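Local atomic coordinates of type C neurotoxin (Clostridium botulinum, PDB entry 3PME), a protein that probably binds gangliosides and phosphatidylethanolamine on nerve-cell membranes, as the receptor-binding domain of a C/D mosaic botulinum neurotoxin. Residues M367-I372 with E393-S398; K374-R377 with N382-T385. One frame throughout, in Å; residues are numbered along the deposited sequence.

Contact 1: residues M367-I372 with E393-S398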
ATOM      1  N   MET A 367      23.396   8.096   0.112  1.00 20.94           N
ATOM      2  CA  MET A 367      22.126   7.389   0.127  1.00 19.33           C
ATOM      3  C   MET A 367      22.110   6.534   1.373  1.00 19.75           C
ATOM      4  O   MET A 367      23.128   5.947   1.735  1.00 20.12           O
ATOM      5  CB  MET A 367      21.978   6.487  -1.104  1.00 21.72           C
ATOM      6  CG  MET A 367      20.627   5.774  -1.144  1.00 21.21           C
ATOM      7  SD  MET A 367      20.328   4.770  -2.610  1.00 25.82           S
ATOM      8  CE  MET A 367      21.618   3.580  -2.436  1.00 27.05           C
ATOM      9  N   LEU A 368      20.969   6.443   2.043  1.00 17.42           N
ATOM     10  CA  LEU A 368      20.894   5.586   3.217  1.00 19.14           C
ATOM     11  C   LEU A 368      20.730   4.120   2.829  1.00 18.00           C
ATOM     12  O   LEU A 368      19.932   3.775   1.940  1.00 19.09           O
ATOM     13  CB  LEU A 368      19.748   5.997   4.135  1.00 20.04           C
ATOM     14  CG  LEU A 368      19.760   7.429   4.652  1.00 21.21           C
ATOM     15  CD1 LEU A 368      18.709   7.586   5.750  1.00 20.49           C
ATOM     16  CD2 LEU A 368      21.135   7.774   5.174  1.00 22.50           C
ATOM     17  N   LEU A 369      21.494   3.257   3.485  1.00 18.85           N
ATOM     18  CA  LEU A 369      21.251   1.825   3.364  1.00 20.35           C
ATOM     19  C   LEU A 369      21.480   1.130   4.701  1.00 19.63           C
ATOM     20  O   LEU A 369      21.918   1.759   5.668  1.00 18.09           O
ATOM     21  CB  LEU A 369      22.085   1.205   2.236  1.00 24.04           C
ATOM     22  CG  LEU A 369      23.599   1.378   2.268  1.00 22.95           C
ATOM     23  CD1 LEU A 369      24.247   0.443   3.275  1.00 24.84           C
ATOM     24  CD2 LEU A 369      24.175   1.105   0.889  1.00 23.55           C
ATOM     25  N   ALA A 370      21.154  -0.154   4.773  1.00 17.52           N
ATOM     26  CA  ALA A 370      21.410  -0.913   5.991  1.00 17.95           C
ATOM     27  C   ALA A 370      22.214  -2.161   5.660  1.00 19.80           C
ATOM     28  O   ALA A 370      21.947  -2.837   4.671  1.00 20.77           O
ATOM     29  CB  ALA A 370      20.106  -1.286   6.689  1.00 21.99           C
ATOM     30  N   ASP A 371      23.185  -2.473   6.506  1.00 18.48           N
ATOM     31  CA  ASP A 371      24.028  -3.650   6.302  1.00 20.16           C
ATOM     32  C   ASP A 371      24.754  -3.911   7.612  1.00 21.71           C
ATOM     33  O   ASP A 371      24.662  -3.110   8.555  1.00 20.72           O
ATOM     34  CB  ASP A 371      25.036  -3.393   5.165  1.00 19.38           C
ATOM     35  CG  ASP A 371      25.672  -4.681   4.594  1.00 23.81           C
ATOM     36  OD1 ASP A 371      25.403  -5.804   5.079  1.00 23.37           O
ATOM     37  OD2 ASP A 371      26.465  -4.545   3.638  1.00 24.12           O
ATOM     38  N   ILE A 372      25.477  -5.025   7.665  1.00 21.17           N
ATOM     39  CA  ILE A 372      26.310  -5.362   8.811  1.00 20.35           C
ATOM     40  C   ILE A 372      27.649  -4.649   8.653  1.00 21.74           C
ATOM     41  O   ILE A 372      28.422  -4.931   7.736  1.00 24.07           O
ATOM     42  CB  ILE A 372      26.506  -6.897   8.910  1.00 22.42           C
ATOM     43  CG1 ILE A 372      25.151  -7.575   9.120  1.00 23.81           C
ATOM     44  CG2 ILE A 372      27.468  -7.254  10.027  1.00 25.28           C
ATOM     45  CD1 ILE A 372      25.169  -9.084   8.901  1.00 27.27           C
ATOM     46  N   GLU A 393      25.845   4.541  -6.866  1.00 28.72           N
ATOM     47  CA  GLU A 393      25.202   4.250  -8.145  1.00 33.57           C
ATOM     48  C   GLU A 393      24.866   2.764  -8.291  1.00 32.64           C
ATOM     49  O   GLU A 393      23.782   2.402  -8.769  1.00 34.00           O
ATOM     50  CB  GLU A 393      26.090   4.717  -9.306  1.00 36.31           C
ATOM     51  CG  GLU A 393      26.424   6.221  -9.298  1.00 41.08           C
ATOM     52  CD  GLU A 393      27.524   6.612  -8.305  1.00 44.03           C
ATOM     53  OE1 GLU A 393      28.227   5.723  -7.777  1.00 39.99           O
ATOM     54  OE2 GLU A 393      27.696   7.829  -8.061  1.00 49.53           O
ATOM     55  N   THR A 394      25.785   1.902  -7.863  1.00 32.89           N
ATOM     56  CA  THR A 394      25.603   0.461  -8.028  1.00 32.25           C
ATOM     57  C   THR A 394      24.668  -0.152  -6.995  1.00 30.43           C
ATOM     58  O   THR A 394      24.369  -1.347  -7.058  1.00 31.63           O
ATOM     59  CB  THR A 394      26.943  -0.289  -7.963  1.00 33.15           C
ATOM     60  OG1 THR A 394      27.597   0.011  -6.725  1.00 36.97           O
ATOM     61  CG2 THR A 394      27.833   0.131  -9.113  1.00 39.37           C
ATOM     62  N   LYS A 395      24.204   0.664  -6.052  1.00 28.83           N
ATOM     63  CA  LYS A 395      23.322   0.183  -4.994  1.00 27.03           C
ATOM     64  C   LYS A 395      21.873   0.616  -5.182  1.00 25.37           C
ATOM     65  O   LYS A 395      21.016   0.293  -4.353  1.00 24.42           O
ATOM     66  CB  LYS A 395      23.812   0.664  -3.624  1.00 27.46           C
ATOM     67  CG  LYS A 395      25.046  -0.057  -3.110  1.00 34.71           C
ATOM     68  CD  LYS A 395      24.728  -1.499  -2.744  1.00 37.83           C
ATOM     69  CE  LYS A 395      25.906  -2.178  -2.054  1.00 39.05           C
ATOM     70  NZ  LYS A 395      25.616  -3.622  -1.799  1.00 39.64           N
ATOM     71  N   LEU A 396      21.602   1.330  -6.274  1.00 27.20           N
ATOM     72  CA  LEU A 396      20.273   1.884  -6.527  1.00 26.20           C
ATOM     73  C   LEU A 396      19.180   0.838  -6.734  1.00 24.79           C
ATOM     74  O   LEU A 396      17.995   1.148  -6.602  1.00 24.59           O
ATOM     75  CB  LEU A 396      20.309   2.872  -7.703  1.00 24.87           C
ATOM     76  CG  LEU A 396      20.896   4.246  -7.370  1.00 29.13           C
ATOM     77  CD1 LEU A 396      21.053   5.083  -8.633  1.00 28.23           C
ATOM     78  CD2 LEU A 396      20.013   4.963  -6.364  1.00 25.39           C
ATOM     79  N   LEU A 397      19.568  -0.389  -7.076  1.00 27.89           N
ATOM     80  CA  LEU A 397      18.607  -1.473  -7.210  1.00 26.69           C
ATOM     81  C   LEU A 397      18.722  -2.481  -6.066  1.00 29.22           C
ATOM     82  O   LEU A 397      18.046  -3.509  -6.076  1.00 26.42           O
ATOM     83  CB  LEU A 397      18.791  -2.191  -8.550  1.00 29.45           C
ATOM     84  CG  LEU A 397      18.550  -1.346  -9.798  1.00 31.86           C
ATOM     85  CD1 LEU A 397      19.077  -2.067 -11.036  1.00 36.64           C
ATOM     86  CD2 LEU A 397      17.071  -1.045  -9.940  1.00 37.05           C
ATOM     87  N   SER A 398      19.570  -2.181  -5.084  1.00 22.92           N
ATOM     88  CA  SER A 398      19.780  -3.073  -3.946  1.00 25.84           C
ATOM     89  C   SER A 398      18.668  -2.904  -2.930  1.00 22.92           C
ATOM     90  O   SER A 398      18.346  -1.778  -2.564  1.00 21.67           O
ATOM     91  CB  SER A 398      21.110  -2.743  -3.263  1.00 25.84           C
ATOM     92  OG  SER A 398      21.247  -3.467  -2.051  1.00 27.14           O
TER
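Met367 and Leu369, on strand 367-372, face the loop 393-398, and the two backbones stay well apart, with Met367 CA 8.8 Å from Leu396 CA. Residues 393-395 form a short 3-10 segment. A type I turn follows from Lys395 to Ser398, where Ser398 N bonds to Lys395 O at 3.0 Å. Side chains make most of the contact, and Met367 does most of the reaching. With chi1 at -178° its chain extends away from its own N, and a bend at chi3 turns the methyl onto Lys395. Met367 CE touches Lys395 CB at 3.8 Å, the two chains crossing at about a right angle. The same methyl comes within 3.9 Å of the backbone atom Lys395 O. Met367 SD rests against Leu396 CD2, also at 3.8 Å. Leu369 adds a looser touch, its CD2 lying 4.3 Å from Lys395 CG. The lysine thus lays its aliphatic part over two buried strand residues. Its NZ bonds to a glycerol, probably from the crystallisation liquor. Ser398 OG bonds to glycerol and to Ser400 OG. Asp371 OD2 is 5.6 Å from Lys395 NZ, too far for a salt bridge. Gln357 of the adjoining strand 356-360 holds Leu396 O. The arrangement is a loop packed by apolar contacts onto a strand of the C-terminal receptor-binding subdomain, which belongs to the beta-trefoil clan.

Contact 2: residues K374-R377 with N382-T385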
ATOM      1  N   LYS A 374      30.975  -2.381  10.988  1.00 22.72           N
ATOM      2  CA  LYS A 374      31.591  -2.067  12.271  1.00 21.31           C
ATOM      3  C   LYS A 374      31.459  -0.555  12.427  1.00 23.25           C
ATOM      4  O   LYS A 374      32.333   0.188  11.998  1.00 21.10           O
ATOM      5  CB  LYS A 374      33.065  -2.468  12.254  1.00 21.54           C
ATOM      6  CG  LYS A 374      33.297  -3.975  12.116  1.00 24.51           C
ATOM      7  CD  LYS A 374      34.776  -4.261  11.884  1.00 26.79           C
ATOM      8  CE  LYS A 374      35.083  -5.735  11.995  1.00 28.51           C
ATOM      9  NZ  LYS A 374      34.307  -6.482  10.993  1.00 26.47           N
ATOM     10  N   PRO A 375      30.337  -0.094  13.002  1.00 21.89           N
ATOM     11  CA  PRO A 375      29.980   1.331  12.901  1.00 23.63           C
ATOM     12  C   PRO A 375      30.630   2.245  13.936  1.00 23.68           C
ATOM     13  O   PRO A 375      30.547   3.468  13.758  1.00 22.79           O
ATOM     14  CB  PRO A 375      28.461   1.314  13.087  1.00 20.72           C
ATOM     15  CG  PRO A 375      28.237   0.148  14.030  1.00 22.85           C
ATOM     16  CD  PRO A 375      29.255  -0.898  13.603  1.00 20.84           C
ATOM     17  N   TRP A 376      31.234   1.695  14.988  1.00 21.82           N
ATOM     18  CA  TRP A 376      31.899   2.525  15.993  1.00 23.90           C
ATOM     19  C   TRP A 376      33.381   2.627  15.684  1.00 24.29           C
ATOM     20  O   TRP A 376      34.063   1.612  15.565  1.00 24.91           O
ATOM     21  CB  TRP A 376      31.713   1.947  17.400  1.00 23.94           C
ATOM     22  CG  TRP A 376      30.285   1.829  17.834  1.00 25.43           C
ATOM     23  CD1 TRP A 376      29.505   2.817  18.362  1.00 24.33           C
ATOM     24  CD2 TRP A 376      29.468   0.659  17.778  1.00 23.09           C
ATOM     25  NE1 TRP A 376      28.254   2.334  18.643  1.00 24.60           N
ATOM     26  CE2 TRP A 376      28.200   1.011  18.288  1.00 24.64           C
ATOM     27  CE3 TRP A 376      29.680  -0.654  17.347  1.00 23.50           C
ATOM     28  CZ2 TRP A 376      27.153   0.096  18.380  1.00 24.90           C
ATOM     29  CZ3 TRP A 376      28.645  -1.554  17.442  1.00 23.23           C
ATOM     30  CH2 TRP A 376      27.395  -1.177  17.957  1.00 24.72           C
ATOM     31  N   ARG A 377      33.886   3.851  15.578  1.00 24.38           N
ATOM     32  CA  ARG A 377      35.274   4.066  15.196  1.00 24.29           C
ATOM     33  C   ARG A 377      36.241   3.403  16.172  1.00 27.51           C
ATOM     34  O   ARG A 377      37.305   2.929  15.780  1.00 28.13           O
ATOM     35  CB  ARG A 377      35.582   5.566  15.085  1.00 24.86           C
ATOM     36  CG  ARG A 377      35.107   6.199  13.788  1.00 24.85           C
ATOM     37  CD  ARG A 377      35.538   7.667  13.682  1.00 28.18           C
ATOM     38  NE  ARG A 377      34.760   8.503  14.592  1.00 29.07           N
ATOM     39  CZ  ARG A 377      33.570   9.020  14.300  1.00 32.35           C
ATOM     40  NH1 ARG A 377      33.014   8.804  13.107  1.00 25.93           N
ATOM     41  NH2 ARG A 377      32.935   9.760  15.198  1.00 31.58           N
ATOM     42  N   ASN A 382      30.655  -5.779  15.280  1.00 22.00           N
ATOM     43  CA  ASN A 382      29.721  -5.724  14.168  1.00 20.95           C
ATOM     44  C   ASN A 382      28.330  -5.387  14.659  1.00 20.78           C
ATOM     45  O   ASN A 382      27.947  -5.772  15.762  1.00 24.84           O
ATOM     46  CB  ASN A 382      29.684  -7.078  13.447  1.00 24.65           C
ATOM     47  CG  ASN A 382      31.039  -7.482  12.909  1.00 28.17           C
ATOM     48  OD1 ASN A 382      31.578  -6.844  12.005  1.00 25.49           O
ATOM     49  ND2 ASN A 382      31.603  -8.550  13.469  1.00 29.39           N
ATOM     50  N   ALA A 383      27.569  -4.688  13.824  1.00 22.58           N
ATOM     51  CA  ALA A 383      26.182  -4.356  14.131  1.00 20.99           C
ATOM     52  C   ALA A 383      25.410  -4.183  12.835  1.00 20.25           C
ATOM     53  O   ALA A 383      25.973  -3.762  11.832  1.00 20.76           O
ATOM     54  CB  ALA A 383      26.120  -3.063  14.961  1.00 20.72           C
ATOM     55  N   TYR A 384      24.121  -4.504  12.854  1.00 21.53           N
ATOM     56  CA  TYR A 384      23.248  -4.114  11.753  1.00 20.37           C
ATOM     57  C   TYR A 384      23.066  -2.609  11.887  1.00 19.67           C
ATOM     58  O   TYR A 384      22.646  -2.132  12.945  1.00 20.07           O
ATOM     59  CB  TYR A 384      21.904  -4.824  11.850  1.00 21.23           C
ATOM     60  CG  TYR A 384      21.947  -6.317  11.628  1.00 22.71           C
ATOM     61  CD1 TYR A 384      22.333  -7.182  12.645  1.00 22.17           C
ATOM     62  CD2 TYR A 384      21.550  -6.864  10.410  1.00 23.34           C
ATOM     63  CE1 TYR A 384      22.344  -8.563  12.439  1.00 24.03           C
ATOM     64  CE2 TYR A 384      21.565  -8.235  10.194  1.00 24.20           C
ATOM     65  CZ  TYR A 384      21.961  -9.072  11.221  1.00 25.03           C
ATOM     66  OH  TYR A 384      21.968 -10.437  11.024  1.00 27.05           O
ATOM     67  N   THR A 385      23.408  -1.867  10.837  1.00 18.18           N
ATOM     68  CA  THR A 385      23.563  -0.418  10.979  1.00 19.23           C
ATOM     69  C   THR A 385      22.928   0.313   9.803  1.00 19.38           C
ATOM     70  O   THR A 385      23.167  -0.047   8.646  1.00 19.02           O
ATOM     71  CB  THR A 385      25.058  -0.029  11.025  1.00 19.13           C
ATOM     72  OG1 THR A 385      25.749  -0.858  11.975  1.00 19.67           O
ATOM     73  CG2 THR A 385      25.230   1.451  11.393  1.00 18.30           C
TER
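Lys374 and Asn382 make the polar part of the contact, near the mouth of the loop that joins two strands. Lys374 NZ donates to Asn382 OD1 at 2.9 Å. The nitrogen lies in the carbonyl plane, on a lone pair, with a C=O...N angle of 136°. The lysine chain runs alongside the asparagine, both heading in one direction. A bend at the last torsion of the lysine (chi4 60°) turns NZ onto the amide oxygen, while Lys374 CG also lies close to it. A second polar bond stays within strand 383-385: Thr385 OG1 donates to Ala383 O at 2.9 Å from above the carbonyl plane. The apolar part centres on Pro375 and Ala383. Pro375 CG is 4.0 Å from Ala383 CB, and Thr385 CG2 meets Pro375 CB at 3.7 Å. Trp376 CH2 touches Ala383 CB at 3.8 Å, and Pro375 CG covers one face of the indole, toward its rim. The indole NE1 bonds to Lys252 O, and Ile255 and Val257 of strand 255-260 extend the apolar cluster. Between the two kinds stands a van der Waals contact, hydroxyl oxygen Thr385 OG1 to ring carbon Pro375 CG, at 3.4 Å. The chemistry implies a loop base held in two ways: by a charged-to-neutral hydrogen bond on the more exposed side, and by apolar contacts among largely buried groups.

About 16 Å lies between the centres of the two contacts. Both belong to the C-terminal receptor-binding part of the chain, of the trefoil type, and they share an antiparallel sheet. Strands 366-373 and 383-389 are neighbours in it and follow each other along the chain. Contact 2 ties the loop between these strands to the start of the second. Contact 1 joins the first strand to the loop after the second, so its segments flank those of contact 2 in sequence. The contacts also touch directly: Asp371 O probably accepts a hydrogen bond from Thr385 N, and Ile372 packs on Tyr384. Contact 1 covers the strand from Met367 to Leu369, while contact 2 sits where the two strands are joined.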